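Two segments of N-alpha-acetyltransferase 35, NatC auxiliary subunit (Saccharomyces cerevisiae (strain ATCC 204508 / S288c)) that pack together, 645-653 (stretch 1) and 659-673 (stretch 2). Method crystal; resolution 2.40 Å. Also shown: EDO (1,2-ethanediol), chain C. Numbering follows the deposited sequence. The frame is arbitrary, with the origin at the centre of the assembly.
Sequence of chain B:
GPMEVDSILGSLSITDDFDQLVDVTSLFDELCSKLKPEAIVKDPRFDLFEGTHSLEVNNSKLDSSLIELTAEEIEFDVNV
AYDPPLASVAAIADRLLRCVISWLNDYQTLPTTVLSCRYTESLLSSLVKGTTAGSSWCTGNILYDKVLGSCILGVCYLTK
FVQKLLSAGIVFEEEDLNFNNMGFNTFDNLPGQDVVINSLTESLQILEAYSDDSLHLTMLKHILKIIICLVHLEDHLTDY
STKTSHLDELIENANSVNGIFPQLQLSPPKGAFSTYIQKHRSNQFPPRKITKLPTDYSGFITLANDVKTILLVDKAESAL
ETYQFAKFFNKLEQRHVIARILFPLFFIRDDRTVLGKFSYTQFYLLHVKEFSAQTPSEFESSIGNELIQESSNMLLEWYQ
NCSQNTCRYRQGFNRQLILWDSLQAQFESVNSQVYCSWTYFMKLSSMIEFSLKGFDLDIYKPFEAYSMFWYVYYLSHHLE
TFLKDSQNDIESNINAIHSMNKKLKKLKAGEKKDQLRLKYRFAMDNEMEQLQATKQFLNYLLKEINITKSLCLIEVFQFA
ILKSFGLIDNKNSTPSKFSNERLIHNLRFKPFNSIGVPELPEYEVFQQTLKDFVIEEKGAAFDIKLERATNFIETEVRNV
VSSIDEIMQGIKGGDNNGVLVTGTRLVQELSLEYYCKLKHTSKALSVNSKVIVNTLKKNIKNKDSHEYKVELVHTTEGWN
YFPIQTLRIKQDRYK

Stretch 1, residues 645-653: DEIMQGIKG
Stretch 2, residues 659-673: VLVTGTRLVQELSLE

Stretch 1 (645-653) is helical throughout, its i to i-4 bonds running from Gln649 N to Asp645 O (2.9 Å) through Gly653 N to Gln649 O (2.8 Å); stretch 2 begins as a loop beside it, with Leu660 CA 6.1 Å from Gly650 CA and Thr662 CA 6.6 Å from Ile651 CA, then becomes helix 668-673, nearly antiparallel (171°, axes 10.1 Å apart), where Leu672 CA lies 6.2 Å from Met648 CA. Leu660, extended (phi/psi -119/148, chi1 m, chi2 t), points toward the helix where Gly650 lacks a side chain: Leu660 CD1 lies 4.0 Å from Glu646 O and 4.5 Å from Gly650 CA, and a CB on Gly650 would fall 3.0 Å from that methyl. Thr662 (chi1 p) faces Ile651, and its OG1 hydrogen-bonds Thr664 OG1 (3.0 Å). Gly663 turns the chain with positive phi (65/26). Two waters link loop hydroxyls to helix carbonyls: one joins Gly650 O (2.8 Å) to Thr662 OG1 (2.6 Å), the other Ile651 O (3.0 Å) to Thr664 OG1 (2.6 Å). Val667 occupies the N-cap position, right before helix 668-673. Gln668, extended (chi1 t, chi2 t), brings NE2 to 3.4 Å from Ile651 O. Ile651 (m, t) is the hub: its CG2 methyl packs by van der Waals contact against Thr664 OG1 (chi1 p, 3.5 Å), Ser671 OG (chi1 p, 3.5 Å) and Leu672 CD2 (3.9 Å). Leu672 (m, t) completes the apolar patch, its CD2 also 4.0 Å from selenomethionine Met648 CE (m, t, p) and 4.0 Å from Lys652 CE.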

# COMPACT_ATOMS: atom_id res chain seq x y z
N ASP B 645 -32.34 -5.15 -6.57
CA ASP B 645 -32.92 -6.42 -7.01
C ASP B 645 -33.07 -6.46 -8.53
O ASP B 645 -32.73 -7.46 -9.16
CB ASP B 645 -34.26 -6.65 -6.33
CG ASP B 645 -34.11 -7.16 -4.91
OD1 ASP B 645 -32.96 -7.40 -4.49
OD2 ASP B 645 -35.13 -7.32 -4.21
N GLU B 646 -33.58 -5.37 -9.12
CA GLU B 646 -33.73 -5.32 -10.57
C GLU B 646 -32.38 -5.47 -11.27
O GLU B 646 -32.27 -6.17 -12.29
CB GLU B 646 -34.39 -4.00 -10.99
CG GLU B 646 -35.82 -3.82 -10.50
CD GLU B 646 -36.45 -2.53 -11.00
OE1 GLU B 646 -36.44 -2.29 -12.23
OE2 GLU B 646 -36.96 -1.75 -10.16
N ILE B 647 -31.34 -4.83 -10.74
CA ILE B 647 -30.01 -4.96 -11.32
C ILE B 647 -29.52 -6.40 -11.20
O ILE B 647 -28.92 -6.95 -12.13
CB ILE B 647 -29.03 -3.97 -10.67
CG1 ILE B 647 -29.45 -2.53 -10.99
CG2 ILE B 647 -27.60 -4.23 -11.13
CD1 ILE B 647 -28.48 -1.48 -10.48
N MSE B 648 -29.79 -7.05 -10.07
CA MSE B 648 -29.35 -8.42 -9.86
C MSE B 648 -30.06 -9.38 -10.81
O MSE B 648 -29.43 -10.29 -11.35
CB MSE B 648 -29.56 -8.84 -8.40
CG MSE B 648 -28.69 -8.06 -7.40
SE MSE B 648 -28.84 -8.63 -5.53
CE MSE B 648 -27.90 -10.34 -5.65
N GLN B 649 -31.36 -9.16 -11.04
CA GLN B 649 -32.06 -9.95 -12.05
C GLN B 649 -31.44 -9.76 -13.43
O GLN B 649 -31.24 -10.72 -14.18
CB GLN B 649 -33.55 -9.57 -12.09
CG GLN B 649 -34.25 -9.58 -10.74
CD GLN B 649 -34.28 -10.94 -10.09
OE1 GLN B 649 -34.08 -11.97 -10.74
NE2 GLN B 649 -34.54 -10.96 -8.79
N GLY B 650 -31.12 -8.51 -13.78
CA GLY B 650 -30.51 -8.25 -15.08
C GLY B 650 -29.16 -8.93 -15.22
O GLY B 650 -28.83 -9.46 -16.29
N ILE B 651 -28.37 -8.93 -14.15
CA ILE B 651 -27.08 -9.61 -14.18
C ILE B 651 -27.27 -11.11 -14.39
O ILE B 651 -26.55 -11.74 -15.17
CB ILE B 651 -26.29 -9.32 -12.88
CG1 ILE B 651 -25.92 -7.84 -12.81
CG2 ILE B 651 -25.04 -10.16 -12.81
CD1 ILE B 651 -25.24 -7.45 -11.51
N LYS B 652 -28.25 -11.71 -13.71
CA LYS B 652 -28.48 -13.14 -13.88
C LYS B 652 -29.03 -13.45 -15.26
O LYS B 652 -28.69 -14.48 -15.85
CB LYS B 652 -29.44 -13.66 -12.80
CG LYS B 652 -28.98 -13.42 -11.38
CD LYS B 652 -30.06 -13.83 -10.39
CE LYS B 652 -29.70 -13.43 -8.97
NZ LYS B 652 -30.77 -13.81 -8.02
N GLY B 653 -29.89 -12.58 -15.80
CA GLY B 653 -30.52 -12.86 -17.08
C GLY B 653 -29.58 -12.73 -18.26
O GLY B 653 -29.76 -13.41 -19.27
N VAL B 659 -33.63 -4.98 -21.77
CA VAL B 659 -33.86 -3.91 -20.81
C VAL B 659 -32.55 -3.31 -20.31
O VAL B 659 -32.32 -2.11 -20.43
CB VAL B 659 -34.74 -4.39 -19.64
CG1 VAL B 659 -35.29 -3.19 -18.87
CG2 VAL B 659 -35.86 -5.28 -20.14
N LEU B 660 -31.68 -4.14 -19.73
CA LEU B 660 -30.41 -3.68 -19.19
C LEU B 660 -29.24 -4.36 -19.90
O LEU B 660 -29.34 -5.51 -20.33
CB LEU B 660 -30.31 -3.97 -17.69
CG LEU B 660 -31.28 -3.27 -16.73
CD1 LEU B 660 -31.17 -3.85 -15.32
CD2 LEU B 660 -31.04 -1.77 -16.71
N VAL B 661 -28.14 -3.62 -20.00
CA VAL B 661 -26.85 -4.15 -20.43
C VAL B 661 -25.84 -3.78 -19.36
O VAL B 661 -25.55 -2.59 -19.16
CB VAL B 661 -26.43 -3.61 -21.81
CG1 VAL B 661 -24.98 -3.96 -22.10
CG2 VAL B 661 -27.33 -4.17 -22.89
N THR B 662 -25.32 -4.79 -18.65
CA THR B 662 -24.38 -4.57 -17.56
C THR B 662 -22.95 -5.00 -17.89
O THR B 662 -22.03 -4.52 -17.22
CB THR B 662 -24.84 -5.32 -16.30
OG1 THR B 662 -24.80 -6.73 -16.54
CG2 THR B 662 -26.25 -4.91 -15.93
N GLY B 663 -22.76 -5.87 -18.87
CA GLY B 663 -21.41 -6.28 -19.25
C GLY B 663 -20.67 -7.04 -18.17
O GLY B 663 -19.43 -7.03 -18.15
N THR B 664 -21.40 -7.71 -17.27
CA THR B 664 -20.80 -8.39 -16.13
C THR B 664 -20.61 -9.88 -16.37
O THR B 664 -20.47 -10.64 -15.41
CB THR B 664 -21.66 -8.17 -14.89
OG1 THR B 664 -23.00 -8.61 -15.15
CG2 THR B 664 -21.68 -6.71 -14.50
N ARG B 665 -20.59 -10.32 -17.64
CA ARG B 665 -20.52 -11.75 -17.93
C ARG B 665 -19.28 -12.39 -17.31
O ARG B 665 -19.35 -13.51 -16.79
CB ARG B 665 -20.55 -11.98 -19.44
CG ARG B 665 -20.39 -13.44 -19.84
CD ARG B 665 -20.55 -13.62 -21.35
NE ARG B 665 -19.51 -12.94 -22.11
CZ ARG B 665 -18.41 -13.53 -22.56
NH1 ARG B 665 -18.20 -14.82 -22.34
NH2 ARG B 665 -17.51 -12.83 -23.25
N LEU B 666 -18.14 -11.69 -17.34
CA LEU B 666 -16.91 -12.27 -16.83
C LEU B 666 -16.82 -12.22 -15.31
O LEU B 666 -16.04 -12.98 -14.73
CB LEU B 666 -15.70 -11.55 -17.43
CG LEU B 666 -15.63 -11.48 -18.96
CD1 LEU B 666 -14.31 -10.88 -19.40
CD2 LEU B 666 -15.84 -12.86 -19.58
N VAL B 667 -17.60 -11.36 -14.65
CA VAL B 667 -17.53 -11.22 -13.20
C VAL B 667 -18.93 -11.34 -12.61
O VAL B 667 -19.30 -10.59 -11.70
CB VAL B 667 -16.88 -9.87 -12.82
CG1 VAL B 667 -15.39 -9.91 -13.09
CG2 VAL B 667 -17.53 -8.73 -13.58
N GLN B 668 -19.71 -12.29 -13.13
CA GLN B 668 -21.12 -12.37 -12.75
C GLN B 668 -21.28 -12.64 -11.26
O GLN B 668 -22.05 -11.96 -10.58
CB GLN B 668 -21.82 -13.44 -13.58
CG GLN B 668 -23.32 -13.53 -13.34
CD GLN B 668 -23.97 -14.68 -14.09
OE1 GLN B 668 -23.28 -15.52 -14.67
NE2 GLN B 668 -25.30 -14.71 -14.08
N GLU B 669 -20.55 -13.63 -10.74
CA GLU B 669 -20.66 -13.96 -9.32
C GLU B 669 -20.20 -12.79 -8.44
O GLU B 669 -20.85 -12.47 -7.44
CB GLU B 669 -19.85 -15.22 -9.00
CG GLU B 669 -20.20 -16.45 -9.83
CD GLU B 669 -19.28 -16.64 -11.02
OE1 GLU B 669 -19.03 -15.66 -11.75
OE2 GLU B 669 -18.80 -17.78 -11.23
N LEU B 670 -19.09 -12.15 -8.80
CA LEU B 670 -18.56 -11.06 -7.98
C LEU B 670 -19.49 -9.86 -7.98
O LEU B 670 -19.65 -9.19 -6.95
CB LEU B 670 -17.16 -10.67 -8.45
CG LEU B 670 -16.04 -11.70 -8.24
CD1 LEU B 670 -14.83 -11.40 -9.12
CD2 LEU B 670 -15.63 -11.76 -6.78
N SER B 671 -20.12 -9.56 -9.12
CA SER B 671 -21.03 -8.42 -9.16
C SER B 671 -22.30 -8.70 -8.36
O SER B 671 -22.84 -7.80 -7.71
CB SER B 671 -21.37 -8.05 -10.61
OG SER B 671 -22.05 -9.10 -11.27
N LEU B 672 -22.78 -9.95 -8.40
CA LEU B 672 -23.91 -10.32 -7.55
C LEU B 672 -23.54 -10.20 -6.08
O LEU B 672 -24.31 -9.68 -5.27
CB LEU B 672 -24.37 -11.74 -7.88
CG LEU B 672 -25.09 -11.93 -9.21
CD1 LEU B 672 -25.36 -13.41 -9.47
CD2 LEU B 672 -26.38 -11.13 -9.24
N GLU B 673 -22.35 -10.69 -5.72
CA GLU B 673 -21.89 -10.60 -4.34
C GLU B 673 -21.79 -9.15 -3.88
O GLU B 673 -22.12 -8.83 -2.74
CB GLU B 673 -20.55 -11.32 -4.19
CG GLU B 673 -19.94 -11.27 -2.80
CD GLU B 673 -18.60 -11.98 -2.73
OE1 GLU B 673 -18.28 -12.75 -3.67
OE2 GLU B 673 -17.86 -11.77 -1.75
C1 EDO C . -35.01 -8.25 -0.54
O1 EDO C . -34.59 -8.62 -1.86
C2 EDO C . -35.04 -9.48 0.36
O2 EDO C . -33.71 -10.00 0.52
O HOH W 1 -26.74 -8.16 -17.63
O HOH W 2 -23.91 -10.82 -16.21